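PDB 6K10: aldehyde dehydrogenase, which oxidises the carotenoid aldehyde 4,4'-diaponeurosporen-4-al to 4,4'-diaponeurosporenoic acid, using NAD+, in the biosynthesis of the protective pigment staphyloxanthin. Local coordinates for residues R33-I44 against F129-G139; L275-Q284 against D319-L329. The protein carries 1 engineered substitution. All coordinates share one frame; numbering follows the deposited sequence.

Interaction 1. Residues R33-I44 against F129-G139; sequences RKEQLKKLSKAI and FEPLIGAIAAG
Helix 30-46 packs along helix 126-138 in a buried, nearly antiparallel helix-helix contact, with Leu40 set as a knob in the hole formed by Phe129, Leu132, Ile133 and Ile136; the axes of the two segments come within 9.0 Å at 153°. With its CG anti to the backbone N (chi1 -173°), Leu40 splits its two methyls between the ends of that hole: CD1 lies 3.7 Å from CE1 of Phe129, approaching the ring obliquely, and CD2 lies 3.9 Å from CD1 of Ile136. One turn earlier, Leu37 and Ile136 slide past each other in opposite senses, Leu37 CD2 meeting Ile136 CG2 at 3.7 Å. Ile44 extends the apolar seam with a looser touch on Phe129.

The other end is polar. Arg33 reaches past the carbonyl of Ile136 to the end of helix 126-138, where its NH1 donates to Ala137 O at 3.0 Å (N-H...O 156°), the acceptor lying near the guanidinium plane. Over one face of that guanidinium comes Gly139, its CA 3.3 Å from Arg33 NE. Gly139 ends the helix in a Schellman motif, with positive phi, and offers no side chain where the arginine passes. Arg33 NE is itself bonded to Thr27 O, so the guanidinium ties the helix end to the chain preceding its own helix.

Around this pair, helix 63-89 touches Arg33 and Ile133, helix 151-164 reaches Phe129, and strand 170-172, of the sheet that contains strand 104-118, packs through Ile170 on Leu132 and Ile136.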
loop_
_atom_site.group_PDB
_atom_site.type_symbol
_atom_site.label_atom_id
_atom_site.label_comp_id
_atom_site.label_asym_id
_atom_site.label_seq_id
_atom_site.Cartn_x
_atom_site.Cartn_y
_atom_site.Cartn_z
ATOM N N ARG A 33 13.703 3.279 -19.820
ATOM C CA ARG A 33 12.420 3.812 -19.378
ATOM C C ARG A 33 12.192 5.221 -19.915
ATOM O O ARG A 33 11.085 5.552 -20.356
ATOM C CB ARG A 33 12.354 3.800 -17.852
ATOM C CG ARG A 33 12.557 2.426 -17.236
ATOM C CD ARG A 33 12.389 2.482 -15.726
ATOM N NE ARG A 33 13.230 1.506 -15.040
ATOM C CZ ARG A 33 13.413 1.470 -13.725
ATOM N NH1 ARG A 33 12.810 2.358 -12.945
ATOM N NH2 ARG A 33 14.197 0.545 -13.189
ATOM N N LYS A 34 13.229 6.065 -19.886
ATOM C CA LYS A 34 13.101 7.416 -20.426
ATOM C C LYS A 34 12.733 7.394 -21.903
ATOM O O LYS A 34 11.922 8.209 -22.359
ATOM C CB LYS A 34 14.398 8.200 -20.219
ATOM C CG LYS A 34 14.491 8.915 -18.886
ATOM C CD LYS A 34 15.548 10.008 -18.906
ATOM N N GLU A 35 13.317 6.471 -22.668
ATOM C CA GLU A 35 13.035 6.421 -24.098
ATOM C C GLU A 35 11.598 5.990 -24.364
ATOM O O GLU A 35 10.952 6.504 -25.284
ATOM C CB GLU A 35 14.023 5.487 -24.794
ATOM C CG GLU A 35 13.793 5.351 -26.288
ATOM C CD GLU A 35 14.310 6.542 -27.075
ATOM O OE1 GLU A 35 14.028 6.615 -28.290
ATOM O OE2 GLU A 35 15.001 7.401 -26.485
ATOM N N GLN A 36 11.078 5.052 -23.566
ATOM C CA GLN A 36 9.688 4.638 -23.732
ATOM C C GLN A 36 8.736 5.787 -23.429
ATOM O O GLN A 36 7.700 5.937 -24.089
ATOM C CB GLN A 36 9.380 3.442 -22.831
ATOM C CG GLN A 36 10.336 2.271 -22.989
ATOM C CD GLN A 36 10.572 1.892 -24.437
ATOM O OE1 GLN A 36 9.631 1.738 -25.217
ATOM N NE2 GLN A 36 11.838 1.740 -24.806
ATOM N N LEU A 37 9.070 6.610 -22.434
ATOM C CA LEU A 37 8.238 7.769 -22.130
ATOM C C LEU A 37 8.251 8.771 -23.279
ATOM O O LEU A 37 7.209 9.342 -23.621
ATOM C CB LEU A 37 8.708 8.417 -20.829
ATOM C CG LEU A 37 8.445 7.583 -19.572
ATOM C CD1 LEU A 37 9.249 8.118 -18.399
ATOM C CD2 LEU A 37 6.960 7.560 -19.241
ATOM N N LYS A 38 9.420 8.995 -23.889
ATOM C CA LYS A 38 9.487 9.835 -25.083
ATOM C C LYS A 38 8.588 9.289 -26.181
ATOM O O LYS A 38 7.798 10.028 -26.782
ATOM C CB LYS A 38 10.923 9.930 -25.601
ATOM C CG LYS A 38 11.938 10.443 -24.614
ATOM N N LYS A 39 8.713 7.993 -26.469
ATOM C CA LYS A 39 7.899 7.383 -27.513
ATOM C C LYS A 39 6.416 7.496 -27.186
ATOM O O LYS A 39 5.600 7.759 -28.074
ATOM C CB LYS A 39 8.306 5.921 -27.702
ATOM C CG LYS A 39 9.692 5.741 -28.309
ATOM C CD LYS A 39 10.227 4.343 -28.051
ATOM C CE LYS A 39 9.346 3.285 -28.692
ATOM N NZ LYS A 39 9.789 1.907 -28.333
ATOM N N LEU A 40 6.053 7.317 -25.914
ATOM C CA LEU A 40 4.659 7.466 -25.508
ATOM C C LEU A 40 4.155 8.878 -25.783
ATOM O O LEU A 40 3.045 9.067 -26.295
ATOM C CB LEU A 40 4.506 7.126 -24.026
ATOM C CG LEU A 40 3.070 7.079 -23.498
ATOM C CD1 LEU A 40 2.264 6.028 -24.244
ATOM C CD2 LEU A 40 3.055 6.814 -22.001
ATOM N N SER A 41 4.961 9.884 -25.441
ATOM C CA SER A 41 4.574 11.271 -25.682
ATOM C C SER A 41 4.439 11.555 -27.172
ATOM O O SER A 41 3.437 12.127 -27.619
ATOM C CB SER A 41 5.597 12.210 -25.047
ATOM O OG SER A 41 5.224 13.561 -25.237
ATOM N N LYS A 42 5.457 11.182 -27.953
ATOM C CA LYS A 42 5.396 11.345 -29.402
ATOM C C LYS A 42 4.173 10.648 -29.980
ATOM O O LYS A 42 3.516 11.167 -30.891
ATOM C CB LYS A 42 6.673 10.791 -30.034
ATOM C CG LYS A 42 6.531 10.383 -31.492
ATOM C CD LYS A 42 7.850 9.883 -32.060
ATOM C CE LYS A 42 7.628 8.997 -33.276
ATOM N NZ LYS A 42 8.912 8.464 -33.808
ATOM N N ALA A 43 3.847 9.476 -29.445
ATOM C CA ALA A 43 2.741 8.691 -29.971
ATOM C C ALA A 43 1.396 9.361 -29.693
ATOM O O ALA A 43 0.522 9.394 -30.567
ATOM C CB ALA A 43 2.811 7.290 -29.372
ATOM N N ILE A 44 1.216 9.908 -28.487
ATOM C CA ILE A 44 -0.036 10.588 -28.155
ATOM C C ILE A 44 -0.220 11.824 -29.028
ATOM O O ILE A 44 -1.332 12.124 -29.482
ATOM C CB ILE A 44 -0.069 10.938 -26.655
ATOM C CG1 ILE A 44 -0.098 9.658 -25.821
ATOM C CG2 ILE A 44 -1.266 11.828 -26.323
ATOM C CD1 ILE A 44 0.030 9.890 -24.337
ATOM N N PHE A 129 -3.582 5.940 -19.125
ATOM C CA PHE A 129 -2.205 6.373 -19.333
ATOM C C PHE A 129 -1.545 6.983 -18.102
ATOM O O PHE A 129 -0.320 6.880 -17.966
ATOM C CB PHE A 129 -2.141 7.333 -20.524
ATOM C CG PHE A 129 -2.286 6.635 -21.855
ATOM C CD1 PHE A 129 -1.181 6.062 -22.452
ATOM C CD2 PHE A 129 -3.511 6.526 -22.487
ATOM C CE1 PHE A 129 -1.284 5.402 -23.657
ATOM C CE2 PHE A 129 -3.620 5.862 -23.697
ATOM C CZ PHE A 129 -2.505 5.302 -24.285
ATOM N N GLU A 130 -2.306 7.595 -17.183
ATOM C CA GLU A 130 -1.671 8.036 -15.945
ATOM C C GLU A 130 -1.141 6.857 -15.123
ATOM O O GLU A 130 0.009 6.923 -14.663
ATOM C CB GLU A 130 -2.615 8.932 -15.137
ATOM C CG GLU A 130 -2.014 9.376 -13.811
ATOM C CD GLU A 130 -0.628 9.995 -13.970
ATOM O OE1 GLU A 130 0.252 9.719 -13.124
ATOM O OE2 GLU A 130 -0.412 10.758 -14.936
ATOM N N PRO A 131 -1.894 5.765 -14.920
ATOM C CA PRO A 131 -1.239 4.580 -14.330
ATOM C C PRO A 131 -0.082 4.064 -15.164
ATOM O O PRO A 131 0.962 3.699 -14.605
ATOM C CB PRO A 131 -2.374 3.549 -14.232
ATOM C CG PRO A 131 -3.619 4.312 -14.346
ATOM C CD PRO A 131 -3.327 5.525 -15.167
ATOM N N LEU A 132 -0.232 4.040 -16.492
ATOM C CA LEU A 132 0.815 3.493 -17.351
ATOM C C LEU A 132 2.126 4.253 -17.191
ATOM O O LEU A 132 3.204 3.646 -17.156
ATOM C CB LEU A 132 0.368 3.523 -18.810
ATOM C CG LEU A 132 1.351 2.877 -19.789
ATOM C CD1 LEU A 132 1.438 1.376 -19.544
ATOM C CD2 LEU A 132 0.981 3.174 -21.235
ATOM N N ILE A 133 2.053 5.585 -17.109
ATOM C CA ILE A 133 3.255 6.388 -16.892
ATOM C C ILE A 133 3.995 5.898 -15.657
ATOM O O ILE A 133 5.214 5.696 -15.677
ATOM C CB ILE A 133 2.894 7.878 -16.770
ATOM C CG1 ILE A 133 2.318 8.406 -18.083
ATOM C CG2 ILE A 133 4.117 8.680 -16.380
ATOM C CD1 ILE A 133 1.554 9.701 -17.918
ATOM N N GLY A 134 3.261 5.693 -14.561
ATOM C CA GLY A 134 3.887 5.177 -13.355
ATOM C C GLY A 134 4.493 3.804 -13.564
ATOM O O GLY A 134 5.620 3.537 -13.141
ATOM N N ALA A 135 3.754 2.914 -14.231
ATOM C CA ALA A 135 4.263 1.571 -14.490
ATOM C C ALA A 135 5.518 1.617 -15.352
ATOM O O ALA A 135 6.497 0.912 -15.079
ATOM C CB ALA A 135 3.182 0.721 -15.158
ATOM N N ILE A 136 5.507 2.443 -16.401
ATOM C CA ILE A 136 6.683 2.583 -17.259
ATOM C C ILE A 136 7.858 3.124 -16.459
ATOM O O ILE A 136 8.953 2.548 -16.461
ATOM C CB ILE A 136 6.371 3.491 -18.462
ATOM C CG1 ILE A 136 5.446 2.788 -19.454
ATOM C CG2 ILE A 136 7.663 3.924 -19.145
ATOM C CD1 ILE A 136 4.967 3.693 -20.572
ATOM N N ALA A 137 7.646 4.247 -15.767
ATOM C CA ALA A 137 8.732 4.903 -15.047
ATOM C C ALA A 137 9.301 4.016 -13.949
ATOM O O ALA A 137 10.493 4.104 -13.638
ATOM C CB ALA A 137 8.245 6.228 -14.457
ATOM N N ALA A 138 8.473 3.159 -13.356
ATOM C CA ALA A 138 8.946 2.256 -12.316
ATOM C C ALA A 138 9.662 1.032 -12.871
ATOM O O ALA A 138 10.240 0.269 -12.089
ATOM C CB ALA A 138 7.777 1.818 -11.431
ATOM N N GLY A 139 9.634 0.820 -14.186
ATOM C CA GLY A 139 10.396 -0.252 -14.793
ATOM C C GLY A 139 9.647 -1.541 -15.030
ATOM O O GLY A 139 10.273 -2.605 -15.084
#

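Interaction 2. Residues L275-Q284 against D319-L329; sequences LREFYGQNIQ and DEDERYIEPTL
Gln284 swings its CG anti to its backbone N (chi1 -165°) and continues extended, which carries the side chain over a face of Tyr324 and sets its amide between two carboxylates. The tyrosine, with chi1 165°, turns its ring toward the glutamine: Gln284 CG stands 3.8 Å from the ring centroid, almost on the normal, a CH-pi contact, and the amide stacks behind it, tilted 24° from the ring. Beyond the ring, NE2 makes two hydrogen bonds. One goes to Asp319 OD2 at 2.9 Å, on the anti lone pair; the other goes to Glu322 OE2 at 3.2 Å, met from above the carboxylate plane. Both acceptors lie near the amide plane, so together they fix the amide's rotation. The other oxygen of Glu322, OE1, is in a salt bridge with Arg291.

The next residue back, Ile283, adds an apolar contact. Its CG2 lies 3.6 Å from CD of Pro327, while its CB lies 3.6 Å from Tyr324 OH. Leu275, in the last turns of the helix, brings CD2 to within 4.0 Å of Pro327 CB, so that one proline meets both the helix and the 3-10 turn after it. Phe244 of helix 232-244 also packs on Pro327.

Asp319 doubles as a turn former: its OD1 accepts from Asp321 N in an Asx turn, and Arg323 and Tyr324 both face it across a G1 beta bulge. The arrangement is thus a bulged beta hairpin, joining strands 318-319 and 324-330, held against the C-terminal end of helix 264-279 and its exit loop.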
loop_
_atom_site.group_PDB
_atom_site.type_symbol
_atom_site.label_atom_id
_atom_site.label_comp_id
_atom_site.label_asym_id
_atom_site.label_seq_id
_atom_site.Cartn_x
_atom_site.Cartn_y
_atom_site.Cartn_z
ATOM N N LEU A 275 -25.802 27.602 -14.234
ATOM C CA LEU A 275 -25.997 26.682 -15.350
ATOM C C LEU A 275 -26.387 27.427 -16.622
ATOM O O LEU A 275 -25.939 27.073 -17.718
ATOM C CB LEU A 275 -27.049 25.638 -14.982
ATOM C CG LEU A 275 -26.588 24.635 -13.925
ATOM C CD1 LEU A 275 -27.750 23.808 -13.395
ATOM C CD2 LEU A 275 -25.503 23.740 -14.502
ATOM N N ARG A 276 -27.212 28.469 -16.494
ATOM C CA ARG A 276 -27.542 29.289 -17.655
ATOM C C ARG A 276 -26.323 30.060 -18.151
ATOM O O ARG A 276 -26.127 30.212 -19.363
ATOM C CB ARG A 276 -28.686 30.245 -17.317
ATOM C CG ARG A 276 -30.013 29.550 -17.054
ATOM C CD ARG A 276 -30.365 28.590 -18.178
ATOM N NE ARG A 276 -31.581 27.834 -17.888
ATOM C CZ ARG A 276 -31.973 26.764 -18.570
ATOM N NH1 ARG A 276 -33.094 26.137 -18.236
ATOM N NH2 ARG A 276 -31.244 26.315 -19.582
ATOM N N GLU A 277 -25.493 30.555 -17.228
ATOM C CA GLU A 277 -24.253 31.217 -17.624
ATOM C C GLU A 277 -23.315 30.248 -18.331
ATOM O O GLU A 277 -22.665 30.608 -19.320
ATOM C CB GLU A 277 -23.567 31.817 -16.396
ATOM C CG GLU A 277 -24.284 33.011 -15.798
ATOM C CD GLU A 277 -23.752 33.379 -14.425
ATOM O OE1 GLU A 277 -23.040 32.549 -13.820
ATOM O OE2 GLU A 277 -24.043 34.497 -13.955
ATOM N N PHE A 278 -23.231 29.013 -17.828
ATOM C CA PHE A 278 -22.351 28.009 -18.420
ATOM C C PHE A 278 -22.828 27.605 -19.807
ATOM O O PHE A 278 -22.055 27.618 -20.773
ATOM C CB PHE A 278 -22.298 26.762 -17.534
ATOM C CG PHE A 278 -21.379 26.872 -16.353
ATOM C CD1 PHE A 278 -20.910 28.097 -15.916
ATOM C CD2 PHE A 278 -20.997 25.729 -15.667
ATOM C CE1 PHE A 278 -20.068 28.179 -14.821
ATOM C CE2 PHE A 278 -20.159 25.803 -14.573
ATOM C CZ PHE A 278 -19.695 27.029 -14.148
ATOM N N TYR A 279 -24.099 27.230 -19.917
ATOM C CA TYR A 279 -24.580 26.448 -21.042
ATOM C C TYR A 279 -25.712 27.091 -21.831
ATOM O O TYR A 279 -26.103 26.537 -22.864
ATOM C CB TYR A 279 -25.042 25.065 -20.556
ATOM C CG TYR A 279 -24.009 24.295 -19.755
ATOM C CD1 TYR A 279 -22.788 23.944 -20.313
ATOM C CD2 TYR A 279 -24.269 23.902 -18.445
ATOM C CE1 TYR A 279 -21.848 23.230 -19.589
ATOM C CE2 TYR A 279 -23.335 23.189 -17.713
ATOM C CZ TYR A 279 -22.126 22.856 -18.290
ATOM O OH TYR A 279 -21.193 22.147 -17.567
ATOM N N GLY A 280 -26.253 28.222 -21.386
ATOM C CA GLY A 280 -27.309 28.882 -22.129
ATOM C C GLY A 280 -28.690 28.342 -21.801
ATOM O O GLY A 280 -28.880 27.519 -20.901
ATOM N N GLN A 281 -29.676 28.824 -22.563
ATOM C CA GLN A 281 -31.062 28.448 -22.302
ATOM C C GLN A 281 -31.418 27.092 -22.901
ATOM O O GLN A 281 -32.282 26.390 -22.362
ATOM C CB GLN A 281 -32.011 29.534 -22.825
ATOM C CG GLN A 281 -33.494 29.185 -22.702
ATOM C CD GLN A 281 -33.949 29.024 -21.258
ATOM O OE1 GLN A 281 -33.356 29.587 -20.338
ATOM N NE2 GLN A 281 -35.003 28.239 -21.056
ATOM N N ASN A 282 -30.771 26.699 -23.994
ATOM C CA ASN A 282 -30.955 25.374 -24.581
ATOM C C ASN A 282 -29.642 24.618 -24.399
ATOM O O ASN A 282 -28.762 24.649 -25.260
ATOM C CB ASN A 282 -31.362 25.460 -26.049
ATOM C CG ASN A 282 -31.750 24.112 -26.621
ATOM O OD1 ASN A 282 -31.820 23.116 -25.899
ATOM N ND2 ASN A 282 -32.014 24.073 -27.923
ATOM N N ILE A 283 -29.521 23.930 -23.260
ATOM C CA ILE A 283 -28.265 23.275 -22.902
ATOM C C ILE A 283 -27.930 22.153 -23.878
ATOM O O ILE A 283 -26.755 21.811 -24.063
ATOM C CB ILE A 283 -28.336 22.780 -21.442
ATOM C CG1 ILE A 283 -28.566 23.964 -20.500
ATOM C CG2 ILE A 283 -27.065 22.046 -21.039
ATOM C CD1 ILE A 283 -28.853 23.568 -19.068
ATOM N N GLN A 284 -28.939 21.579 -24.538
ATOM C CA GLN A 284 -28.667 20.570 -25.556
ATOM C C GLN A 284 -27.878 21.139 -26.728
ATOM O O GLN A 284 -27.218 20.380 -27.448
ATOM C CB GLN A 284 -29.973 19.947 -26.058
ATOM C CG GLN A 284 -29.766 18.657 -26.846
ATOM C CD GLN A 284 -31.059 17.929 -27.152
ATOM O OE1 GLN A 284 -32.091 18.179 -26.532
ATOM N NE2 GLN A 284 -31.006 17.015 -28.115
ATOM N N ASP A 319 -32.862 13.378 -24.218
ATOM C CA ASP A 319 -33.030 12.998 -25.618
ATOM C C ASP A 319 -32.257 11.706 -25.832
ATOM O O ASP A 319 -31.023 11.703 -25.806
ATOM C CB ASP A 319 -32.548 14.099 -26.560
ATOM C CG ASP A 319 -32.897 13.819 -28.015
ATOM O OD1 ASP A 319 -33.411 12.718 -28.309
ATOM O OD2 ASP A 319 -32.665 14.701 -28.865
ATOM N N GLU A 320 -32.994 10.614 -26.045
ATOM C CA GLU A 320 -32.377 9.302 -26.200
ATOM C C GLU A 320 -31.480 9.244 -27.431
ATOM O O GLU A 320 -30.428 8.595 -27.410
ATOM C CB GLU A 320 -33.474 8.240 -26.277
ATOM C CG GLU A 320 -33.007 6.806 -26.163
ATOM C CD GLU A 320 -34.180 5.847 -26.078
ATOM O OE1 GLU A 320 -34.133 4.910 -25.255
ATOM O OE2 GLU A 320 -35.157 6.042 -26.830
ATOM N N ASP A 321 -31.875 9.924 -28.511
ATOM C CA ASP A 321 -31.135 9.846 -29.766
ATOM C C ASP A 321 -29.736 10.440 -29.665
ATOM O O ASP A 321 -28.868 10.088 -30.470
ATOM C CB ASP A 321 -31.917 10.546 -30.876
ATOM C CG ASP A 321 -33.248 9.878 -31.158
ATOM O OD1 ASP A 321 -33.386 8.674 -30.858
ATOM O OD2 ASP A 321 -34.156 10.558 -31.679
ATOM N N GLU A 322 -29.502 11.336 -28.709
ATOM C CA GLU A 322 -28.181 11.891 -28.460
ATOM C C GLU A 322 -27.557 11.355 -27.181
ATOM O O GLU A 322 -26.444 11.762 -26.832
ATOM C CB GLU A 322 -28.257 13.421 -28.389
ATOM C CG GLU A 322 -28.061 14.130 -29.715
ATOM C CD GLU A 322 -28.090 15.640 -29.569
ATOM O OE1 GLU A 322 -27.362 16.170 -28.702
ATOM O OE2 GLU A 322 -28.843 16.297 -30.318
ATOM N N ARG A 323 -28.242 10.443 -26.484
ATOM C CA ARG A 323 -27.868 10.041 -25.128
ATOM C C ARG A 323 -27.657 11.272 -24.252
ATOM O O ARG A 323 -26.696 11.371 -23.487
ATOM C CB ARG A 323 -26.640 9.129 -25.138
ATOM C CG ARG A 323 -26.827 7.900 -26.021
ATOM C CD ARG A 323 -25.788 6.826 -25.751
ATOM N NE ARG A 323 -24.420 7.333 -25.789
ATOM C CZ ARG A 323 -23.638 7.285 -26.862
ATOM N NH1 ARG A 323 -22.404 7.766 -26.807
ATOM N NH2 ARG A 323 -24.090 6.757 -27.992
ATOM N N TYR A 324 -28.579 12.221 -24.377
ATOM C CA TYR A 324 -28.485 13.523 -23.734
ATOM C C TYR A 324 -29.348 13.559 -22.484
ATOM O O TYR A 324 -30.499 13.110 -22.501
ATOM C CB TYR A 324 -28.926 14.628 -24.695
ATOM C CG TYR A 324 -29.198 15.952 -24.021
ATOM C CD1 TYR A 324 -28.157 16.750 -23.566
ATOM C CD2 TYR A 324 -30.499 16.405 -23.839
ATOM C CE1 TYR A 324 -28.403 17.962 -22.950
ATOM C CE2 TYR A 324 -30.755 17.616 -23.226
ATOM C CZ TYR A 324 -29.702 18.391 -22.782
ATOM O OH TYR A 324 -29.945 19.601 -22.169
ATOM N N ILE A 325 -28.792 14.102 -21.404
ATOM C CA ILE A 325 -29.543 14.377 -20.187
ATOM C C ILE A 325 -29.167 15.770 -19.710
ATOM O O ILE A 325 -27.984 16.060 -19.490
ATOM C CB ILE A 325 -29.286 13.332 -19.091
ATOM C CG1 ILE A 325 -29.786 11.969 -19.564
ATOM C CG2 ILE A 325 -29.982 13.738 -17.799
ATOM C CD1 ILE A 325 -29.726 10.910 -18.528
ATOM N N GLU A 326 -30.170 16.627 -19.564
ATOM C CA GLU A 326 -29.957 18.004 -19.156
ATOM C C GLU A 326 -29.476 18.067 -17.706
ATOM O O GLU A 326 -29.852 17.227 -16.884
ATOM C CB GLU A 326 -31.259 18.787 -19.309
ATOM C CG GLU A 326 -31.151 20.283 -19.104
ATOM C CD GLU A 326 -32.501 20.970 -19.178
ATOM O OE1 GLU A 326 -32.531 22.206 -19.351
ATOM O OE2 GLU A 326 -33.531 20.275 -19.060
ATOM N N PRO A 327 -28.627 19.041 -17.371
ATOM C CA PRO A 327 -28.315 19.288 -15.960
ATOM C C PRO A 327 -29.590 19.470 -15.153
ATOM O O PRO A 327 -30.450 20.286 -15.491
ATOM C CB PRO A 327 -27.483 20.572 -16.009
ATOM C CG PRO A 327 -26.786 20.488 -17.313
ATOM C CD PRO A 327 -27.778 19.850 -18.265
ATOM N N THR A 328 -29.713 18.693 -14.080
ATOM C CA THR A 328 -30.958 18.600 -13.332
ATOM C C THR A 328 -30.691 18.778 -11.847
ATOM O O THR A 328 -29.798 18.131 -11.292
ATOM C CB THR A 328 -31.642 17.252 -13.582
ATOM O OG1 THR A 328 -31.851 17.077 -14.989
ATOM C CG2 THR A 328 -32.977 17.188 -12.861
ATOM N N LEU A 329 -31.469 19.649 -11.211
ATOM C CA LEU A 329 -31.427 19.853 -9.770
ATOM C C LEU A 329 -32.694 19.288 -9.143
ATOM O O LEU A 329 -33.787 19.431 -9.701
ATOM C CB LEU A 329 -31.300 21.341 -9.425
ATOM C CG LEU A 329 -30.164 22.130 -10.080
ATOM C CD1 LEU A 329 -30.175 23.576 -9.599
ATOM C CD2 LEU A 329 -28.820 21.483 -9.805
#

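The two contacts come in series along the chain, interaction 1 closing at Gly139 well before interaction 2 opens at Leu275. Their centres lie 37 Å apart and their nearest atoms about 19 Å, so they do not touch. Each lies with a different mixed sheet: interaction 1 packs helices beside the sheet containing strands 104-118 and 170-172, whereas interaction 2 involves strand 324-330 of the sheet that also holds strands 223-226 and 348-354. By the family fold, interaction 1 probably falls in the NAD-binding domain and interaction 2 in the catalytic domain. Both contacts lie away from the predicted active-site residues, Glu217 and the altered position Ser251, and each joins elements within its own half of the fold.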